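Local structure of cytosolic malate dehydrogenase (Trichomonas vaginalis, 4UUO) at residues Leu156-Met161 with His177-Trp182; Gln189-Thr194 with Glu219-Ile224. The protein probably catalyses the NAD-dependent interconversion of malate and oxaloacetate, as a cytosolic member of the lactate/malate dehydrogenase superfamily. All blocks are in the same frame, centred on the assembly; numbering follows the deposited sequence.

Contact 1 (Leu156-Met161 with His177-Trp182); sequences LDHNRM and HKVCIW
H158 meets V179 through its imidazole: the methyl CG2 lies over one ring face, 3.6 Å from the centroid and 22° off the normal, a CH-pi contact displaced toward the CE1–NE2 rim. With CG of H158 anti to the backbone N (chi1 -179°), a chi2 near 94° turns the ring so that one face meets this methyl. M161 and V179 pass side by side, running opposite ways, with CE of M161 3.7 Å from CB of V179. The sulfur of the same methionine crosses I181, SD to CD1 3.6 Å. CG1 of I181 packs on CB of D157 at 3.7 Å and lies near the backbone N of H158. One shell out, S265 OG is hydrogen-bonded to both H158 ND1 and I181 N, joining ring and strand through one hydroxyl. D157 turns its carboxylate to R160; NH1 reaches OD1 at 3.1 Å, in the guanidinium plane but from above the carboxylate plane. Helix 155-169 thus packs on strand 176-182 by apolar contact, while the salt bridge probably helps to orient R160, a predicted substrate-binding residue. The side chain of D157 is about 6 Å from that of H185, the predicted proton acceptor, so the packing probably helps to place this aspartate beside the active site.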
ATOM      1  N   LEU A 156      -1.984  -4.587  15.512  1.00 87.21           N
ATOM      2  CA  LEU A 156      -3.132  -4.788  14.626  1.00 85.32           C
ATOM      3  C   LEU A 156      -4.424  -4.926  15.432  1.00104.32           C
ATOM      4  O   LEU A 156      -5.380  -4.174  15.213  1.00 85.53           O
ATOM      5  CB  LEU A 156      -2.928  -6.011  13.725  1.00 94.24           C
ATOM      6  CG  LEU A 156      -4.007  -6.239  12.654  1.00 80.33           C
ATOM      7  CD1 LEU A 156      -4.236  -4.981  11.811  1.00 77.60           C
ATOM      8  CD2 LEU A 156      -3.656  -7.418  11.770  1.00 68.21           C
ATOM      9  N   ASP A 157      -4.443  -5.876  16.367  1.00103.57           N
ATOM     10  CA  ASP A 157      -5.565  -6.016  17.294  1.00 95.02           C
ATOM     11  C   ASP A 157      -5.780  -4.732  18.109  1.00 99.46           C
ATOM     12  O   ASP A 157      -6.910  -4.399  18.471  1.00104.23           O
ATOM     13  CB  ASP A 157      -5.346  -7.210  18.228  1.00 91.51           C
ATOM     14  CG  ASP A 157      -5.607  -8.541  17.547  1.00102.28           C
ATOM     15  OD1 ASP A 157      -6.395  -8.568  16.578  1.00 90.87           O
ATOM     16  OD2 ASP A 157      -5.029  -9.561  17.984  1.00113.32           O
ATOM     17  N   HIS A 158      -4.695  -4.016  18.395  1.00 89.81           N
ATOM     18  CA  HIS A 158      -4.781  -2.721  19.057  1.00 82.57           C
ATOM     19  C   HIS A 158      -5.604  -1.735  18.219  1.00 93.72           C
ATOM     20  O   HIS A 158      -6.578  -1.145  18.708  1.00 84.41           O
ATOM     21  CB  HIS A 158      -3.379  -2.160  19.322  1.00 85.70           C
ATOM     22  CG  HIS A 158      -3.381  -0.834  20.016  1.00 94.19           C
ATOM     23  ND1 HIS A 158      -3.278  -0.710  21.386  1.00107.86           N
ATOM     24  CD2 HIS A 158      -3.494   0.426  19.533  1.00 94.35           C
ATOM     25  CE1 HIS A 158      -3.315   0.568  21.715  1.00108.19           C
ATOM     26  NE2 HIS A 158      -3.450   1.279  20.610  1.00109.03           N
ATOM     27  N   ASN A 159      -5.217  -1.564  16.953  1.00 94.24           N
ATOM     28  CA  ASN A 159      -5.921  -0.652  16.051  1.00 86.82           C
ATOM     29  C   ASN A 159      -7.313  -1.158  15.689  1.00 87.94           C
ATOM     30  O   ASN A 159      -8.221  -0.367  15.444  1.00100.35           O
ATOM     31  CB  ASN A 159      -5.117  -0.416  14.769  1.00 82.67           C
ATOM     32  CG  ASN A 159      -3.776   0.247  15.031  1.00 86.02           C
ATOM     33  OD1 ASN A 159      -3.549   0.814  16.101  1.00100.17           O
ATOM     34  ND2 ASN A 159      -2.880   0.179  14.052  1.00 72.94           N
ATOM     35  N   ARG A 160      -7.475  -2.476  15.647  1.00 88.44           N
ATOM     36  CA  ARG A 160      -8.791  -3.074  15.438  1.00 82.39           C
ATOM     37  C   ARG A 160      -9.750  -2.664  16.562  1.00 94.73           C
ATOM     38  O   ARG A 160     -10.954  -2.540  16.343  1.00103.03           O
ATOM     39  CB  ARG A 160      -8.682  -4.604  15.339  1.00 69.91           C
ATOM     40  CG  ARG A 160      -8.205  -5.114  13.979  1.00 68.90           C
ATOM     41  CD  ARG A 160      -7.734  -6.566  14.036  1.00 84.66           C
ATOM     42  NE  ARG A 160      -7.497  -7.136  12.711  1.00 71.21           N
ATOM     43  CZ  ARG A 160      -6.897  -8.303  12.494  1.00 87.08           C
ATOM     44  NH1 ARG A 160      -6.461  -9.026  13.516  1.00 85.99           N
ATOM     45  NH2 ARG A 160      -6.720  -8.746  11.254  1.00103.32           N
ATOM     46  N   MET A 161      -9.206  -2.443  17.757  1.00101.62           N
ATOM     47  CA  MET A 161      -9.987  -1.953  18.891  1.00102.11           C
ATOM     48  C   MET A 161     -10.314  -0.471  18.742  1.00101.50           C
ATOM     49  O   MET A 161     -11.455  -0.059  18.924  1.00 96.88           O
ATOM     50  CB  MET A 161      -9.240  -2.187  20.206  1.00115.25           C
ATOM     51  CG  MET A 161      -9.172  -3.642  20.641  1.00122.93           C
ATOM     52  SD  MET A 161      -8.219  -3.865  22.155  1.00 99.36           S
ATOM     53  CE  MET A 161      -9.134  -2.869  23.308  1.00 83.96           C
ATOM     54  N   HIS A 177      -8.797   6.640  22.916  1.00111.09           N
ATOM     55  CA  HIS A 177      -7.497   6.568  23.580  1.00119.19           C
ATOM     56  C   HIS A 177      -7.419   5.418  24.582  1.00119.63           C
ATOM     57  O   HIS A 177      -8.441   4.872  24.996  1.00112.30           O
ATOM     58  CB  HIS A 177      -7.180   7.888  24.301  1.00122.43           C
ATOM     59  CG  HIS A 177      -7.643   9.110  23.569  1.00119.96           C
ATOM     60  ND1 HIS A 177      -6.970   9.631  22.487  1.00112.34           N
ATOM     61  CD2 HIS A 177      -8.714   9.915  23.771  1.00111.35           C
ATOM     62  CE1 HIS A 177      -7.608  10.703  22.048  1.00117.18           C
ATOM     63  NE2 HIS A 177      -8.670  10.896  22.810  1.00117.68           N
ATOM     64  N   LYS A 178      -6.191   5.059  24.948  1.00122.13           N
ATOM     65  CA  LYS A 178      -5.912   4.158  26.068  1.00115.53           C
ATOM     66  C   LYS A 178      -6.539   2.762  25.960  1.00113.48           C
ATOM     67  O   LYS A 178      -7.018   2.204  26.954  1.00106.47           O
ATOM     68  CB  LYS A 178      -6.352   4.817  27.378  1.00111.84           C
ATOM     69  CG  LYS A 178      -5.596   6.095  27.711  1.00112.88           C
ATOM     70  CD  LYS A 178      -6.153   6.765  28.954  1.00120.50           C
ATOM     71  CE  LYS A 178      -5.585   8.162  29.132  1.00119.57           C
ATOM     72  NZ  LYS A 178      -6.176   8.854  30.314  1.00113.76           N
ATOM     73  N   VAL A 179      -6.527   2.194  24.759  1.00105.40           N
ATOM     74  CA  VAL A 179      -6.853   0.784  24.599  1.00114.54           C
ATOM     75  C   VAL A 179      -5.546   0.011  24.644  1.00119.59           C
ATOM     76  O   VAL A 179      -4.472   0.603  24.512  1.00128.31           O
ATOM     77  CB  VAL A 179      -7.601   0.486  23.277  1.00105.17           C
ATOM     78  CG1 VAL A 179      -8.839   1.366  23.146  1.00109.67           C
ATOM     79  CG2 VAL A 179      -6.678   0.665  22.086  1.00104.04           C
ATOM     80  N   CYS A 180      -5.625  -1.301  24.841  1.00101.12           N
ATOM     81  CA  CYS A 180      -4.424  -2.124  24.798  1.00 93.60           C
ATOM     82  C   CYS A 180      -4.738  -3.602  24.641  1.00104.78           C
ATOM     83  O   CYS A 180      -5.803  -4.077  25.035  1.00113.89           O
ATOM     84  CB  CYS A 180      -3.568  -1.916  26.053  1.00 92.45           C
ATOM     85  SG  CYS A 180      -4.380  -2.353  27.617  1.00103.43           S
ATOM     86  N   ILE A 181      -3.790  -4.316  24.046  1.00 95.99           N
ATOM     87  CA  ILE A 181      -3.824  -5.763  23.997  1.00 95.95           C
ATOM     88  C   ILE A 181      -2.792  -6.314  24.992  1.00104.74           C
ATOM     89  O   ILE A 181      -1.654  -5.837  25.033  1.00 94.11           O
ATOM     90  CB  ILE A 181      -3.536  -6.286  22.567  1.00110.26           C
ATOM     91  CG1 ILE A 181      -4.678  -5.913  21.607  1.00102.15           C
ATOM     92  CG2 ILE A 181      -3.299  -7.792  22.576  1.00 71.71           C
ATOM     93  CD1 ILE A 181      -5.992  -6.661  21.857  1.00 84.60           C
ATOM     94  N   TRP A 182      -3.203  -7.290  25.806  1.00103.31           N
ATOM     95  CA  TRP A 182      -2.289  -7.986  26.718  1.00102.37           C
ATOM     96  C   TRP A 182      -1.911  -9.380  26.208  1.00101.71           C
ATOM     97  O   TRP A 182      -2.722 -10.057  25.571  1.00101.00           O
ATOM     98  CB  TRP A 182      -2.903  -8.148  28.111  1.00101.95           C
ATOM     99  CG  TRP A 182      -3.264  -6.895  28.851  1.00109.01           C
ATOM    100  CD1 TRP A 182      -4.424  -6.182  28.736  1.00114.93           C
ATOM    101  CD2 TRP A 182      -2.489  -6.237  29.863  1.00105.57           C
ATOM    102  NE1 TRP A 182      -4.409  -5.110  29.593  1.00103.91           N
ATOM    103  CE2 TRP A 182      -3.236  -5.120  30.296  1.00111.59           C
ATOM    104  CE3 TRP A 182      -1.237  -6.475  30.434  1.00103.15           C
ATOM    105  CZ2 TRP A 182      -2.769  -4.245  31.280  1.00110.85           C
ATOM    106  CZ3 TRP A 182      -0.775  -5.603  31.411  1.00107.15           C
ATOM    107  CH2 TRP A 182      -1.543  -4.504  31.824  1.00103.83           C
TER

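Contact 2 (Gln189-Thr194 with Glu219-Ile224); sequences QVPDTT and EFAQMI
P191 lays the CB–CG edge of its pyrrolidine ring against I224, the two side chains lying alongside with their ends reversed and CG 3.7 Å from CB of I224. The same CG sits 4.1 Å from CB of A221, so that the proline rests on two residues of one helix face, three positions apart. Just past the strand, T193 and F220 meet tip to tip: the methyl CG2 comes 3.4 Å from CE2, oblique to the ring. A chi1 of 171° puts CG of F220 anti to the backbone N, directed toward T193. I224 CG1 lies over one face of the F220 ring, 3.9 Å above the plane and offset toward the rim. This is helix-on-sheet packing in the alpha/beta C-terminal domain: helix 213-235 lies against strand 190-192, an outermost strand of its antiparallel sheet within the chain, at 131° between the directions of the short segments. M161 of helix 155-169 touches P191, T193 and I224, thereby filling in the apolar layer. Where the strand ends, D192 forms an Asx turn, its OD1 accepting from T194 N at 3.2 Å and, through the syn lone pair, from T194 OG1 at 2.8 Å. The other carboxylate oxygen, OD2, is hydrogen-bonded to H195 NE2 and W182 NE1.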
ATOM      1  N   GLN A 189      -5.124 -13.170  23.277  1.00 82.67           N
ATOM      2  CA  GLN A 189      -4.878 -11.739  23.461  1.00 93.55           C
ATOM      3  C   GLN A 189      -6.035 -11.107  24.230  1.00 98.87           C
ATOM      4  O   GLN A 189      -7.197 -11.487  24.052  1.00100.19           O
ATOM      5  CB  GLN A 189      -4.666 -11.021  22.120  1.00 89.42           C
ATOM      6  CG  GLN A 189      -5.916 -10.737  21.303  1.00 87.25           C
ATOM      7  CD  GLN A 189      -6.129 -11.760  20.212  1.00 94.91           C
ATOM      8  OE1 GLN A 189      -5.992 -12.963  20.443  1.00 86.59           O
ATOM      9  NE2 GLN A 189      -6.457 -11.291  19.010  1.00101.34           N
ATOM     10  N   VAL A 190      -5.710 -10.157  25.102  1.00 89.75           N
ATOM     11  CA  VAL A 190      -6.712  -9.553  25.968  1.00 93.40           C
ATOM     12  C   VAL A 190      -7.093  -8.154  25.487  1.00104.12           C
ATOM     13  O   VAL A 190      -6.332  -7.204  25.679  1.00102.14           O
ATOM     14  CB  VAL A 190      -6.215  -9.474  27.431  1.00 98.58           C
ATOM     15  CG1 VAL A 190      -7.328  -8.995  28.350  1.00 90.82           C
ATOM     16  CG2 VAL A 190      -5.674 -10.825  27.890  1.00 78.89           C
ATOM     17  N   PRO A 191      -8.270  -8.025  24.844  1.00109.00           N
ATOM     18  CA  PRO A 191      -8.771  -6.699  24.469  1.00109.75           C
ATOM     19  C   PRO A 191      -9.240  -5.941  25.701  1.00108.78           C
ATOM     20  O   PRO A 191     -10.353  -6.171  26.171  1.00127.97           O
ATOM     21  CB  PRO A 191      -9.947  -7.010  23.526  1.00112.31           C
ATOM     22  CG  PRO A 191      -9.784  -8.452  23.144  1.00103.39           C
ATOM     23  CD  PRO A 191      -9.145  -9.094  24.335  1.00100.91           C
ATOM     24  N   ASP A 192      -8.396  -5.055  26.218  1.00103.02           N
ATOM     25  CA  ASP A 192      -8.689  -4.349  27.460  1.00113.36           C
ATOM     26  C   ASP A 192      -9.269  -2.962  27.186  1.00121.42           C
ATOM     27  O   ASP A 192      -8.588  -2.081  26.658  1.00119.12           O
ATOM     28  CB  ASP A 192      -7.423  -4.247  28.317  1.00109.40           C
ATOM     29  CG  ASP A 192      -7.684  -3.656  29.688  1.00110.37           C
ATOM     30  OD1 ASP A 192      -8.863  -3.472  30.055  1.00131.60           O
ATOM     31  OD2 ASP A 192      -6.700  -3.383  30.409  1.00106.44           O
ATOM     32  N   THR A 193     -10.533  -2.783  27.558  1.00124.23           N
ATOM     33  CA  THR A 193     -11.249  -1.541  27.297  1.00115.73           C
ATOM     34  C   THR A 193     -11.702  -0.866  28.574  1.00111.65           C
ATOM     35  O   THR A 193     -12.695  -0.143  28.573  1.00120.87           O
ATOM     36  CB  THR A 193     -12.493  -1.781  26.424  1.00116.60           C
ATOM     37  OG1 THR A 193     -13.118  -3.011  26.815  1.00127.95           O
ATOM     38  CG2 THR A 193     -12.111  -1.857  24.960  1.00105.82           C
ATOM     39  N   THR A 194     -10.981  -1.101  29.665  1.00119.24           N
ATOM     40  CA  THR A 194     -11.396  -0.577  30.964  1.00111.19           C
ATOM     41  C   THR A 194     -10.663   0.711  31.324  1.00110.74           C
ATOM     42  O   THR A 194     -10.953   1.338  32.339  1.00138.99           O
ATOM     43  CB  THR A 194     -11.174  -1.614  32.068  1.00112.10           C
ATOM     44  OG1 THR A 194      -9.772  -1.864  32.215  1.00132.06           O
ATOM     45  CG2 THR A 194     -11.876  -2.909  31.704  1.00112.30           C
ATOM     46  N   GLU A 219     -18.843  -9.864  23.743  1.00121.13           N
ATOM     47  CA  GLU A 219     -19.048  -9.731  22.304  1.00125.04           C
ATOM     48  C   GLU A 219     -17.923  -8.940  21.640  1.00126.03           C
ATOM     49  O   GLU A 219     -17.372  -9.367  20.622  1.00122.91           O
ATOM     50  CB  GLU A 219     -20.398  -9.061  22.019  1.00141.38           C
ATOM     51  CG  GLU A 219     -20.653  -8.762  20.544  1.00140.22           C
ATOM     52  CD  GLU A 219     -21.947  -7.999  20.311  1.00147.91           C
ATOM     53  OE1 GLU A 219     -22.768  -7.910  21.250  1.00158.28           O
ATOM     54  OE2 GLU A 219     -22.142  -7.488  19.187  1.00139.55           O
ATOM     55  N   PHE A 220     -17.590  -7.787  22.218  1.00117.90           N
ATOM     56  CA  PHE A 220     -16.521  -6.942  21.694  1.00119.55           C
ATOM     57  C   PHE A 220     -15.180  -7.668  21.706  1.00123.58           C
ATOM     58  O   PHE A 220     -14.462  -7.690  20.702  1.00110.46           O
ATOM     59  CB  PHE A 220     -16.416  -5.645  22.500  1.00112.14           C
ATOM     60  CG  PHE A 220     -15.216  -4.814  22.155  1.00116.59           C
ATOM     61  CD1 PHE A 220     -15.263  -3.907  21.108  1.00107.39           C
ATOM     62  CD2 PHE A 220     -14.038  -4.940  22.878  1.00114.45           C
ATOM     63  CE1 PHE A 220     -14.161  -3.141  20.785  1.00102.86           C
ATOM     64  CE2 PHE A 220     -12.932  -4.183  22.557  1.00123.11           C
ATOM     65  CZ  PHE A 220     -12.994  -3.277  21.510  1.00118.68           C
ATOM     66  N   ALA A 221     -14.850  -8.244  22.859  1.00120.33           N
ATOM     67  CA  ALA A 221     -13.612  -8.989  23.030  1.00107.37           C
ATOM     68  C   ALA A 221     -13.510 -10.126  22.020  1.00107.80           C
ATOM     69  O   ALA A 221     -12.446 -10.370  21.446  1.00 97.97           O
ATOM     70  CB  ALA A 221     -13.520  -9.529  24.447  1.00 89.14           C
ATOM     71  N   GLN A 222     -14.631 -10.813  21.807  1.00105.27           N
ATOM     72  CA  GLN A 222     -14.667 -11.985  20.943  1.00102.36           C
ATOM     73  C   GLN A 222     -14.565 -11.587  19.474  1.00114.15           C
ATOM     74  O   GLN A 222     -14.093 -12.361  18.635  1.00105.13           O
ATOM     75  CB  GLN A 222     -15.945 -12.790  21.187  1.00109.23           C
ATOM     76  CG  GLN A 222     -15.824 -14.253  20.807  1.00122.97           C
ATOM     77  CD  GLN A 222     -14.655 -14.936  21.501  1.00147.60           C
ATOM     78  OE1 GLN A 222     -14.374 -14.676  22.674  1.00158.56           O
ATOM     79  NE2 GLN A 222     -13.962 -15.810  20.774  1.00137.74           N
ATOM     80  N   MET A 223     -15.009 -10.373  19.170  1.00107.01           N
ATOM     81  CA  MET A 223     -14.890  -9.839  17.823  1.00101.74           C
ATOM     82  C   MET A 223     -13.434  -9.508  17.510  1.00106.65           C
ATOM     83  O   MET A 223     -12.963  -9.729  16.392  1.00109.56           O
ATOM     84  CB  MET A 223     -15.776  -8.602  17.659  1.00 95.48           C
ATOM     85  CG  MET A 223     -15.504  -7.796  16.401  1.00 92.15           C
ATOM     86  SD  MET A 223     -14.418  -6.398  16.717  1.00108.11           S
ATOM     87  CE  MET A 223     -14.443  -5.594  15.115  1.00193.13           C
ATOM     88  N   ILE A 224     -12.732  -8.973  18.504  1.00103.57           N
ATOM     89  CA  ILE A 224     -11.320  -8.650  18.360  1.00 95.14           C
ATOM     90  C   ILE A 224     -10.529  -9.920  18.110  1.00 89.29           C
ATOM     91  O   ILE A 224      -9.731 -10.002  17.179  1.00 92.00           O
ATOM     92  CB  ILE A 224     -10.771  -7.941  19.607  1.00 95.40           C
ATOM     93  CG1 ILE A 224     -11.491  -6.607  19.811  1.00 95.52           C
ATOM     94  CG2 ILE A 224      -9.269  -7.739  19.490  1.00 89.06           C
ATOM     95  CD1 ILE A 224     -11.414  -5.689  18.608  1.00 95.06           C
TER

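Followed from the N terminus, the chain first passes through the parallel NAD-binding sheet and then enters the C-terminal domain, where both contacts lie. Contact 1 closes a short loop: after the 15 residues that follow 156-161, the chain returns as 177-182 to lie on that helix. Contact 2 opens only afterwards, and the 24 residues between 189-194 and 219-224 bring the chain back to strand 190-192. The two are therefore in series, neither nesting nor crossing. They nevertheless touch, their centres about 9 Å apart, because the two strands are antiparallel neighbours in one sheet, with C180 O probably bonded to D192 N. Two helices are thereby tied to adjoining strands.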